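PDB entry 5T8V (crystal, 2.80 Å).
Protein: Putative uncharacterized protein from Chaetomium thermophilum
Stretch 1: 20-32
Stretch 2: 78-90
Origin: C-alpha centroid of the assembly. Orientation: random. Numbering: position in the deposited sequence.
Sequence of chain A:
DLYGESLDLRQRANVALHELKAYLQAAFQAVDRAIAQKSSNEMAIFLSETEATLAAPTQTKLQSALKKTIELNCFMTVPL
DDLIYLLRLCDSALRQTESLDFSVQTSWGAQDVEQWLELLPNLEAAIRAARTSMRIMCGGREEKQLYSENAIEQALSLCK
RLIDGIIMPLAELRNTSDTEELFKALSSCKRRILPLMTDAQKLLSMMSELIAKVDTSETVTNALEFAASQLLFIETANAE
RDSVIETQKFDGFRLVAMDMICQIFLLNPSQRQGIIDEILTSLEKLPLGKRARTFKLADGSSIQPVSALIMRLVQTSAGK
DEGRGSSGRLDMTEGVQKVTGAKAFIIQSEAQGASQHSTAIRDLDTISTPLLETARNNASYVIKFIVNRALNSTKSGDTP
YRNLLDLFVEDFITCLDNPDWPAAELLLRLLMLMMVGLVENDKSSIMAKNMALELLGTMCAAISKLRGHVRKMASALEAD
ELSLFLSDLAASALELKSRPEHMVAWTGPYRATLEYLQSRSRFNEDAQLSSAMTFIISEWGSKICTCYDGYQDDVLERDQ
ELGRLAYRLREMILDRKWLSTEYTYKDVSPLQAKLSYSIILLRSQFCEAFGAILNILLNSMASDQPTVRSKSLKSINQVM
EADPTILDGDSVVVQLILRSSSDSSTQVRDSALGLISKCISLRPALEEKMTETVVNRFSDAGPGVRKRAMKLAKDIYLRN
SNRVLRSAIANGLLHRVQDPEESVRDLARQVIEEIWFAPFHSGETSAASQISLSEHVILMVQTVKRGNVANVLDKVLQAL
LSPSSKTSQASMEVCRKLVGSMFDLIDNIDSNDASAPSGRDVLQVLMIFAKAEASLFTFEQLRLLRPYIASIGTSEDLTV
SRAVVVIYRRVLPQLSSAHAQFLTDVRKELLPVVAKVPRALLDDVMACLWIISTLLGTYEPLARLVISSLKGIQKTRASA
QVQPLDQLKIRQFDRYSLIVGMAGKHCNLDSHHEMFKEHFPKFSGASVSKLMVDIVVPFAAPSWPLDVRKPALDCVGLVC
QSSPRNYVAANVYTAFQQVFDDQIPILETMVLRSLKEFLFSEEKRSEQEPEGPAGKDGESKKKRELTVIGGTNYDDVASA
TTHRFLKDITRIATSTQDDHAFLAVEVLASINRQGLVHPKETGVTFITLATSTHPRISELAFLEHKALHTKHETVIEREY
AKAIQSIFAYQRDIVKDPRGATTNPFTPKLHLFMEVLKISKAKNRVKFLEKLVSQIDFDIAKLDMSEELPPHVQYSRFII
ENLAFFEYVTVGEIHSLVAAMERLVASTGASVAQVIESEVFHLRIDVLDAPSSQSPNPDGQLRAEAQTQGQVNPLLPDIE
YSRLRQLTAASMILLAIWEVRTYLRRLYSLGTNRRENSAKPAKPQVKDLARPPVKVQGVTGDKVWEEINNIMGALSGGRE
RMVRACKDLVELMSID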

# COMPACT_ATOMS: atom_id res chain seq x y z
N LEU A 20 16.61 59.31 -43.71
CA LEU A 20 16.50 59.89 -42.38
C LEU A 20 16.80 61.38 -42.41
O LEU A 20 16.17 62.16 -41.69
CB LEU A 20 17.44 59.19 -41.40
CG LEU A 20 17.37 59.78 -39.99
CD1 LEU A 20 17.28 58.69 -38.95
CD2 LEU A 20 18.57 60.68 -39.72
N LYS A 21 17.76 61.81 -43.23
CA LYS A 21 18.04 63.24 -43.34
C LYS A 21 16.83 63.98 -43.89
O LYS A 21 16.41 65.01 -43.33
CB LYS A 21 19.26 63.47 -44.23
CG LYS A 21 20.60 63.16 -43.57
CD LYS A 21 21.75 63.84 -44.29
CE LYS A 21 23.09 63.50 -43.64
NZ LYS A 21 24.17 64.45 -44.02
N ALA A 22 16.25 63.47 -44.97
CA ALA A 22 15.08 64.12 -45.57
C ALA A 22 13.94 64.22 -44.57
O ALA A 22 13.43 65.31 -44.29
CB ALA A 22 14.64 63.35 -46.82
N TYR A 23 13.53 63.08 -44.01
CA TYR A 23 12.43 63.10 -43.04
C TYR A 23 12.75 64.03 -41.87
O TYR A 23 11.87 64.74 -41.38
CB TYR A 23 12.16 61.68 -42.53
CG TYR A 23 10.79 61.55 -41.91
CD1 TYR A 23 10.50 62.15 -40.70
CD2 TYR A 23 9.79 60.82 -42.54
CE1 TYR A 23 9.25 62.04 -40.13
CE2 TYR A 23 8.54 60.71 -41.98
CZ TYR A 23 8.28 61.31 -40.77
OH TYR A 23 7.03 61.20 -40.21
N LEU A 24 14.00 64.03 -41.42
CA LEU A 24 14.41 64.89 -40.31
C LEU A 24 14.18 66.36 -40.66
O LEU A 24 13.56 67.10 -39.88
CB LEU A 24 15.88 64.63 -39.98
CG LEU A 24 16.42 65.16 -38.65
CD1 LEU A 24 15.95 64.28 -37.51
CD2 LEU A 24 17.94 65.21 -38.71
N GLN A 25 14.66 66.79 -41.82
CA GLN A 25 14.45 68.17 -42.25
C GLN A 25 12.96 68.48 -42.34
O GLN A 25 12.52 69.54 -41.88
CB GLN A 25 15.14 68.42 -43.59
CG GLN A 25 16.65 68.26 -43.56
CD GLN A 25 17.31 69.17 -42.54
OE1 GLN A 25 16.87 70.30 -42.31
NE2 GLN A 25 18.38 68.68 -41.91
N ALA A 26 12.18 67.57 -42.93
CA ALA A 26 10.74 67.78 -43.01
C ALA A 26 10.13 67.98 -41.63
O ALA A 26 9.22 68.81 -41.45
CB ALA A 26 10.08 66.60 -43.72
N ALA A 27 10.61 67.24 -40.63
CA ALA A 27 10.09 67.39 -39.28
C ALA A 27 10.48 68.74 -38.69
O ALA A 27 9.64 69.42 -38.08
CB ALA A 27 10.60 66.25 -38.39
N PHE A 28 11.74 69.15 -38.85
CA PHE A 28 12.18 70.41 -38.26
C PHE A 28 11.46 71.60 -38.88
O PHE A 28 11.01 72.50 -38.16
CB PHE A 28 13.69 70.55 -38.39
CG PHE A 28 14.48 69.52 -37.60
CD1 PHE A 28 13.86 68.73 -36.64
CD2 PHE A 28 15.83 69.35 -37.83
CE1 PHE A 28 14.58 67.80 -35.93
CE2 PHE A 28 16.55 68.42 -37.11
CZ PHE A 28 15.92 67.64 -36.16
N GLN A 29 11.35 71.63 -40.21
CA GLN A 29 10.61 72.73 -40.83
C GLN A 29 9.11 72.61 -40.58
O GLN A 29 8.40 73.62 -40.66
CB GLN A 29 10.91 72.80 -42.33
CG GLN A 29 10.49 71.60 -43.14
CD GLN A 29 11.16 71.57 -44.51
OE1 GLN A 29 11.94 72.47 -44.84
NE2 GLN A 29 10.86 70.55 -45.30
N ALA A 30 8.62 71.40 -40.28
CA ALA A 30 7.25 71.28 -39.80
C ALA A 30 7.09 71.96 -38.44
O ALA A 30 6.06 72.60 -38.18
CB ALA A 30 6.85 69.80 -39.71
N VAL A 31 8.09 71.83 -37.57
CA VAL A 31 8.06 72.55 -36.30
C VAL A 31 8.12 74.05 -36.55
O VAL A 31 7.38 74.83 -35.93
CB VAL A 31 9.22 72.09 -35.40
CG1 VAL A 31 9.30 72.93 -34.13
CG2 VAL A 31 9.05 70.62 -35.03
N ASP A 32 8.99 74.49 -37.46
CA ASP A 32 9.06 75.91 -37.80
C ASP A 32 7.70 76.43 -38.24
O ASP A 32 7.24 77.48 -37.78
CB ASP A 32 10.10 76.15 -38.89
CG ASP A 32 11.52 76.14 -38.36
OD1 ASP A 32 11.75 76.69 -37.26
OD2 ASP A 32 12.41 75.59 -39.04
N VAL A 78 25.20 60.80 -39.21
CA VAL A 78 24.13 61.76 -38.97
C VAL A 78 24.72 63.01 -38.33
O VAL A 78 25.44 62.89 -37.33
CB VAL A 78 23.02 61.15 -38.09
CG1 VAL A 78 22.03 62.23 -37.65
CG2 VAL A 78 22.30 60.05 -38.84
N PRO A 79 24.45 64.20 -38.86
CA PRO A 79 25.01 65.41 -38.24
C PRO A 79 24.66 65.49 -36.76
O PRO A 79 23.50 65.37 -36.37
CB PRO A 79 24.36 66.54 -39.04
CG PRO A 79 24.04 65.94 -40.35
CD PRO A 79 23.69 64.51 -40.07
N LEU A 80 25.69 65.69 -35.93
CA LEU A 80 25.48 65.81 -34.50
C LEU A 80 24.56 66.99 -34.17
O LEU A 80 23.57 66.84 -33.45
CB LEU A 80 26.82 65.98 -33.79
CG LEU A 80 26.79 66.31 -32.30
CD1 LEU A 80 26.33 65.10 -31.49
CD2 LEU A 80 28.14 66.81 -31.83
N ASP A 81 24.88 68.17 -34.71
CA ASP A 81 24.21 69.40 -34.29
C ASP A 81 22.69 69.30 -34.41
O ASP A 81 21.97 69.92 -33.61
CB ASP A 81 24.72 70.58 -35.12
CG ASP A 81 25.80 71.36 -34.40
OD1 ASP A 81 26.45 70.80 -33.49
OD2 ASP A 81 26.01 72.54 -34.75
N ASP A 82 22.18 68.54 -35.37
CA ASP A 82 20.74 68.41 -35.55
C ASP A 82 20.17 67.15 -34.89
O ASP A 82 18.99 66.84 -35.08
CB ASP A 82 20.37 68.46 -37.04
CG ASP A 82 20.92 67.29 -37.83
OD1 ASP A 82 21.14 66.21 -37.25
OD2 ASP A 82 21.12 67.47 -39.05
N LEU A 83 20.99 66.43 -34.13
CA LEU A 83 20.47 65.40 -33.23
C LEU A 83 20.21 65.96 -31.84
O LEU A 83 19.25 65.55 -31.17
CB LEU A 83 21.46 64.23 -33.13
CG LEU A 83 21.31 63.11 -34.17
CD1 LEU A 83 22.48 62.15 -34.08
CD2 LEU A 83 20.00 62.36 -34.00
N ILE A 84 21.04 66.90 -31.39
CA ILE A 84 20.76 67.63 -30.16
C ILE A 84 19.41 68.33 -30.27
O ILE A 84 18.66 68.43 -29.29
CB ILE A 84 21.89 68.62 -29.84
CG1 ILE A 84 23.16 67.87 -29.45
CG2 ILE A 84 21.49 69.59 -28.73
CD1 ILE A 84 24.29 68.03 -30.44
N TYR A 85 19.08 68.83 -31.46
CA TYR A 85 17.81 69.51 -31.65
C TYR A 85 16.64 68.54 -31.52
O TYR A 85 15.64 68.84 -30.85
CB TYR A 85 17.79 70.21 -33.01
CG TYR A 85 16.54 71.02 -33.27
CD1 TYR A 85 16.11 71.98 -32.36
CD2 TYR A 85 15.80 70.85 -34.44
CE1 TYR A 85 14.97 72.73 -32.60
CE2 TYR A 85 14.67 71.60 -34.69
CZ TYR A 85 14.25 72.54 -33.76
OH TYR A 85 13.12 73.29 -34.00
N LEU A 86 16.76 67.36 -32.13
CA LEU A 86 15.72 66.35 -31.97
C LEU A 86 15.57 65.96 -30.50
O LEU A 86 14.45 65.84 -29.99
CB LEU A 86 16.05 65.12 -32.82
CG LEU A 86 15.06 63.95 -32.75
CD1 LEU A 86 13.65 64.40 -33.05
CD2 LEU A 86 15.48 62.85 -33.72
N LEU A 87 16.69 65.78 -29.80
CA LEU A 87 16.62 65.49 -28.37
C LEU A 87 15.97 66.63 -27.60
O LEU A 87 15.33 66.39 -26.56
CB LEU A 87 18.02 65.20 -27.81
CG LEU A 87 18.58 63.80 -28.09
CD1 LEU A 87 20.04 63.73 -27.68
CD2 LEU A 87 17.78 62.73 -27.36
N ARG A 88 16.10 67.86 -28.08
CA ARG A 88 15.45 68.98 -27.42
C ARG A 88 13.94 68.95 -27.64
O ARG A 88 13.17 69.17 -26.70
CB ARG A 88 16.04 70.31 -27.90
CG ARG A 88 15.76 71.47 -26.96
CD ARG A 88 15.96 72.82 -27.63
NE ARG A 88 15.94 73.92 -26.67
CZ ARG A 88 14.84 74.41 -26.11
NH1 ARG A 88 13.64 73.91 -26.41
NH2 ARG A 88 14.92 75.41 -25.24
N LEU A 89 13.51 68.69 -28.88
CA LEU A 89 12.08 68.52 -29.13
C LEU A 89 11.50 67.41 -28.27
O LEU A 89 10.42 67.57 -27.68
CB LEU A 89 11.85 68.23 -30.61
CG LEU A 89 12.36 69.27 -31.61
CD1 LEU A 89 12.13 68.79 -33.04
CD2 LEU A 89 11.69 70.62 -31.39
N CYS A 90 12.21 66.29 -28.17
CA CYS A 90 11.79 65.22 -27.28
C CYS A 90 11.67 65.73 -25.85
O CYS A 90 10.67 65.46 -25.16
CB CYS A 90 12.77 64.05 -27.35
SG CYS A 90 12.81 63.18 -28.94

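The center of this contact is a single phenylalanine: Phe28 drives its ring into a hole on the second stretch formed by Asp82, Tyr85, Leu86 and Leu89, and a backbone carbonyl oxygen lies at the ring's edge. That edge meets the backbone of Asp82, with Phe28 CZ 3.4 Å from Asp82 O, so the slightly positive rim of the aromatic ring faces a carbonyl oxygen. Over one face of the same ring stands Tyr85. Its edge is turned toward Phe28 in an edge-to-face pair, the centroids 4.7 Å apart and the planes at 74°, with Phe28 CD1 and Tyr85 CE2 in closest contact at 3.6 Å. Leu89 and Leu86 complete the hole: Phe28 CE1 lies 3.9 Å from Leu89 CD1, and Phe28 CZ lies 4.2 Å from Leu86 CB.

The CA-to-CB bond of Phe28 points sideways, and the m rotamer at chi1 swings the ring across to its partners. The helix axes come no closer than 11.6 Å and cross at 52°; across that spacing the large ring of Phe28 reaches the second stretch, and Phe28 has 95 Å² covered, the largest area of any residue in the contact.

On the first helix, Leu20, Leu24, Phe28 and Val31 recur at intervals of three or four residues, which keeps them along one side. Leu24 CD1 meets Leu86 CD2 at 4.1 Å. Val31, a short branched residue, packs its CG2 against Leu89 CD1 at 4.1 Å, while its CG1 lies 3.8 Å from Tyr85 OH. The tyrosine thus offers carbon to the phenylalanine while its hydroxyl reaches past to the valine.

The segment before the second helix extends the contact toward the start of the first stretch. Leu20 CD2 touches Val78 CG2 at 3.9 Å, burying two aliphatic tips together. Beside them Lys21, partly exposed, brings the end of its aliphatic chain to the proline, with Lys21 CE 3.8 Å from Pro79 CD; such a residue can lend methylenes to a contact while carrying a charge at its end.

Asp82 points toward the first helix, yet its neighbors there are largely carbon: its OD1 is 3.7 Å from Leu24 CD2, and Gln25 NE2 stays 4.1 Å from Asp82 OD2. No hydrogen bond joins the stretches. The rule to read from these 531 Å² of buried surface is shape before polarity: one aromatic knob, a ring edge set against its face, and aliphatic side chains continuing the packing along both stretches.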